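Putative hexulose 6 phosphate synthase (Salmonella typhimurium, PDB 3F4W) is of unconfirmed function but belongs to the HUMPS family, folding as a closed eight-stranded TIM barrel that assembles as a dimer. Local coordinates at residues V89-I92 and Q93-R97; P117-V120 and R121-E124. One frame throughout, in Å; residues are numbered along the deposited sequence.

Contact 1: residues V89-I92 and Q93-R97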
loop_
_atom_site.group_PDB
_atom_site.type_symbol
_atom_site.label_atom_id
_atom_site.label_comp_id
_atom_site.label_asym_id
_atom_site.label_seq_id
_atom_site.Cartn_x
_atom_site.Cartn_y
_atom_site.Cartn_z
ATOM N N VAL A 89 -11.342 6.260 7.951
ATOM C CA VAL A 89 -12.219 7.095 7.134
ATOM C C VAL A 89 -11.590 8.448 6.799
ATOM O O VAL A 89 -11.860 9.012 5.739
ATOM C CB VAL A 89 -13.601 7.308 7.789
ATOM C CG1 VAL A 89 -14.366 6.017 7.796
ATOM C CG2 VAL A 89 -13.448 7.836 9.207
ATOM N N LEU A 90 -10.762 8.961 7.705
ATOM C CA LEU A 90 -10.003 10.190 7.473
ATOM C C LEU A 90 -9.196 10.102 6.184
ATOM O O LEU A 90 -9.173 11.035 5.379
ATOM C CB LEU A 90 -9.035 10.435 8.638
ATOM C CG LEU A 90 -9.443 11.311 9.827
ATOM C CD1 LEU A 90 -10.938 11.475 9.913
ATOM C CD2 LEU A 90 -8.862 10.754 11.129
ATOM N N THR A 91 -8.515 8.975 6.007
ATOM C CA THR A 91 -7.683 8.751 4.832
ATOM C C THR A 91 -8.531 8.608 3.571
ATOM O O THR A 91 -8.206 9.165 2.525
ATOM C CB THR A 91 -6.790 7.508 5.020
ATOM O OG1 THR A 91 -5.870 7.746 6.090
ATOM C CG2 THR A 91 -6.011 7.199 3.756
ATOM N N ILE A 92 -9.625 7.864 3.670
ATOM C CA ILE A 92 -10.511 7.707 2.527
ATOM C C ILE A 92 -11.039 9.067 2.093
ATOM O O ILE A 92 -11.072 9.382 0.905
ATOM C CB ILE A 92 -11.658 6.738 2.833
ATOM C CG1 ILE A 92 -11.114 5.306 2.856
ATOM C CG2 ILE A 92 -12.773 6.884 1.804
ATOM C CD1 ILE A 92 -12.105 4.272 3.295
ATOM N N GLN A 93 -11.417 9.886 3.065
ATOM C CA GLN A 93 -11.948 11.212 2.776
ATOM C C GLN A 93 -10.903 12.163 2.177
ATOM O O GLN A 93 -11.239 13.011 1.351
ATOM C CB GLN A 93 -12.582 11.814 4.036
ATOM C CG GLN A 93 -13.807 11.049 4.511
ATOM C CD GLN A 93 -14.552 11.754 5.626
ATOM O OE1 GLN A 93 -15.775 11.912 5.570
ATOM N NE2 GLN A 93 -13.820 12.181 6.648
ATOM N N SER A 94 -9.647 12.023 2.596
ATOM C CA SER A 94 -8.559 12.839 2.054
ATOM C C SER A 94 -8.313 12.491 0.596
ATOM O O SER A 94 -8.116 13.376 -0.236
ATOM C CB SER A 94 -7.262 12.624 2.839
ATOM O OG SER A 94 -7.314 13.272 4.096
ATOM N N CYS A 95 -8.315 11.193 0.296
ATOM C CA CYS A 95 -8.166 10.731 -1.079
ATOM C C CYS A 95 -9.279 11.292 -1.953
ATOM O O CYS A 95 -9.020 11.831 -3.028
ATOM C CB CYS A 95 -8.169 9.201 -1.144
ATOM S SG CYS A 95 -6.755 8.425 -0.331
ATOM N N ILE A 96 -10.517 11.168 -1.485
ATOM C CA ILE A 96 -11.674 11.647 -2.238
ATOM C C ILE A 96 -11.629 13.160 -2.456
ATOM O O ILE A 96 -11.993 13.655 -3.522
ATOM C CB ILE A 96 -12.987 11.257 -1.555
ATOM C CG1 ILE A 96 -13.148 9.734 -1.564
ATOM C CG2 ILE A 96 -14.168 11.918 -2.251
ATOM C CD1 ILE A 96 -14.358 9.246 -0.792
ATOM N N ARG A 97 -11.164 13.891 -1.452
ATOM C CA ARG A 97 -10.998 15.328 -1.603
ATOM C C ARG A 97 -10.007 15.639 -2.719
ATOM O O ARG A 97 -10.247 16.523 -3.539
ATOM C CB ARG A 97 -10.542 15.969 -0.295
ATOM C CG ARG A 97 -10.835 17.448 -0.244
ATOM C CD ARG A 97 -12.289 17.699 -0.611
ATOM N NE ARG A 97 -12.547 19.101 -0.920
ATOM C CZ ARG A 97 -12.449 19.628 -2.135
ATOM N NH1 ARG A 97 -12.096 18.867 -3.162
ATOM N NH2 ARG A 97 -12.702 20.918 -2.320
#
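I96 reaches back one turn to I92, and the pair shows how a helix-internal i to i+4 contact combines backbone and side chain. CB of I96 sits 3.6 Å from the carbonyl oxygen of I92. From there CG1 of I96 turns beside its own backbone N, anti to the carbonyl carbon (chi1 -65°), and meets the same I92 O at 3.2 Å. At the tip, CD1 of I96 lies 3.9 Å from CG2 of I92, the two side chains running side by side and pointing the same way. The shared oxygen also accepts a nearly straight hydrogen bond from I96 N (3.0 Å, 164° at the hydrogen). One residue earlier, C95 N donates to T91 O (3.0 Å), and CG2 of T91 comes within 4.3 Å of C95 SG. The hydroxyl of T91 is used elsewhere: OG1 is hydrogen-bonded to D138 of the second subunit. Inward, I92 and C95 pack on V83 of strand 80-84, and C95 and I96 on V106 of strand 105-109. Chemically, the carbonyls of V89 to I92 are satisfied within the helix, and the side chains of I92, C95 and I96 make apolar contacts on the barrel side, while the T91 hydroxyl serves the dimer interface.

Contact 2: residues P117-V120 and R121-E124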
loop_
_atom_site.group_PDB
_atom_site.type_symbol
_atom_site.label_atom_id
_atom_site.label_comp_id
_atom_site.label_asym_id
_atom_site.label_seq_id
_atom_site.Cartn_x
_atom_site.Cartn_y
_atom_site.Cartn_z
ATOM N N PRO A 117 -20.922 -5.608 5.103
ATOM C CA PRO A 117 -22.109 -4.746 5.158
ATOM C C PRO A 117 -21.921 -3.499 6.029
ATOM O O PRO A 117 -22.266 -2.400 5.602
ATOM C CB PRO A 117 -23.185 -5.665 5.752
ATOM C CG PRO A 117 -22.730 -7.045 5.408
ATOM C CD PRO A 117 -21.231 -6.997 5.488
ATOM N N ALA A 118 -21.380 -3.666 7.231
ATOM C CA ALA A 118 -21.155 -2.529 8.117
ATOM C C ALA A 118 -20.201 -1.515 7.487
ATOM O O ALA A 118 -20.415 -0.305 7.575
ATOM C CB ALA A 118 -20.627 -2.998 9.467
ATOM N N ARG A 119 -19.153 -2.015 6.839
ATOM C CA ARG A 119 -18.128 -1.149 6.266
ATOM C C ARG A 119 -18.676 -0.377 5.068
ATOM O O ARG A 119 -18.395 0.814 4.896
ATOM C CB ARG A 119 -16.900 -1.975 5.865
ATOM C CG ARG A 119 -15.638 -1.158 5.660
ATOM C CD ARG A 119 -15.266 -0.412 6.931
ATOM N NE ARG A 119 -14.080 0.416 6.740
ATOM C CZ ARG A 119 -13.664 1.337 7.603
ATOM N NH1 ARG A 119 -14.339 1.558 8.721
ATOM N NH2 ARG A 119 -12.579 2.046 7.340
ATOM N N VAL A 120 -19.459 -1.058 4.237
ATOM C CA VAL A 120 -20.086 -0.416 3.087
ATOM C C VAL A 120 -21.010 0.718 3.520
ATOM O O VAL A 120 -20.983 1.802 2.940
ATOM C CB VAL A 120 -20.864 -1.425 2.226
ATOM C CG1 VAL A 120 -21.649 -0.704 1.143
ATOM C CG2 VAL A 120 -19.906 -2.434 1.605
ATOM N N ARG A 121 -21.818 0.478 4.547
ATOM C CA ARG A 121 -22.730 1.508 5.034
ATOM C C ARG A 121 -21.933 2.719 5.489
ATOM O O ARG A 121 -22.266 3.860 5.171
ATOM C CB ARG A 121 -23.573 0.998 6.206
ATOM C CG ARG A 121 -24.413 -0.234 5.926
ATOM C CD ARG A 121 -25.233 -0.617 7.164
ATOM N NE ARG A 121 -25.685 -2.004 7.111
ATOM C CZ ARG A 121 -25.231 -2.969 7.904
ATOM N NH1 ARG A 121 -24.321 -2.702 8.830
ATOM N NH2 ARG A 121 -25.696 -4.201 7.780
ATOM N N LEU A 122 -20.874 2.454 6.241
ATOM C CA LEU A 122 -20.039 3.503 6.798
ATOM C C LEU A 122 -19.377 4.325 5.695
ATOM O O LEU A 122 -19.362 5.554 5.749
ATOM C CB LEU A 122 -18.983 2.884 7.714
ATOM C CG LEU A 122 -18.212 3.806 8.655
ATOM C CD1 LEU A 122 -17.538 3.001 9.757
ATOM C CD2 LEU A 122 -17.193 4.587 7.875
ATOM N N LEU A 123 -18.833 3.641 4.695
ATOM C CA LEU A 123 -18.065 4.310 3.649
ATOM C C LEU A 123 -18.943 5.138 2.723
ATOM O O LEU A 123 -18.571 6.243 2.320
ATOM C CB LEU A 123 -17.254 3.295 2.844
ATOM C CG LEU A 123 -16.217 2.533 3.668
ATOM C CD1 LEU A 123 -15.478 1.527 2.802
ATOM C CD2 LEU A 123 -15.249 3.501 4.345
ATOM N N GLU A 124 -20.111 4.607 2.387
ATOM C CA GLU A 124 -21.034 5.328 1.522
ATOM C C GLU A 124 -21.526 6.610 2.181
ATOM O O GLU A 124 -21.605 7.655 1.539
ATOM C CB GLU A 124 -22.216 4.444 1.128
ATOM C CG GLU A 124 -21.872 3.414 0.067
ATOM C CD GLU A 124 -23.094 2.923 -0.681
ATOM O OE1 GLU A 124 -23.365 3.444 -1.786
ATOM O OE2 GLU A 124 -23.789 2.028 -0.158
#
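R121 folds back along the helix 116-126 toward P117, its guanidinium lying over the backbone of the preceding turn. CG is set beside the backbone N (chi1 -58°), and the chain then runs extended from CG to NE, so the arm travels toward the start of the helix. On the way CG of R121 passes 3.1 Å from P117 O, the oxygen that also accepts the hydrogen bond from R121 N. At the end, NH2 of R121 lies 3.5 Å from P117 CB, which sits over one face of the guanidinium, while NH1 of R121 approaches A118 CA at 3.2 Å. These are van der Waals contacts of a flat cation laid against proline and backbone.

R119 behaves differently. Its CG is anti to the backbone N (chi1 -162°) and the chain bends at chi2, sending the guanidinium across L122 and L123. CD2 of L123 lies over one face, displaced toward the rim, and CD1 of L122 comes obliquely to within 3.7 Å of R119 NH1. NE of R119 is hydrogen-bonded to G85 O, which helps fix the rotation of the group against these leucines.

V120 and E124 run side by side, with CG1 of V120 3.7 Å from E124 OE2. The carboxylate is gripped by backbone N-H groups: OE1 by K159 and A160, OE2 by R158. V120 itself packs on M153 and V156 of the neighbouring helix 147-156. Regular i to i+4 bonds, such as L123 N to R119 O at 2.9 Å, hold the spacing of these side chains. Helix 116-126 is the connecting helix of a right-handed beta-alpha-beta crossover between parallel strands 105-109 and 130-134, a repeating element of the TIM barrel.

Contacts 1 and 2 occupy successive helices on the outside of the barrel, and strand 105-109 links them, following helix 89-102 and preceding helix 116-126. Their centres are about 14 Å apart, yet their side chains meet directly: V89 CG1 lies 3.2 Å from L122 CD2, and I92 CD1 lies 3.4 Å from L123 CD2. A valine and an isoleucine of contact 1 thus pack against two leucines of contact 2, joining adjacent helices of the barrel's outer layer. Only contact 1 is touched by the second subunit; within the assembly, contact 2 meets no chain but its own.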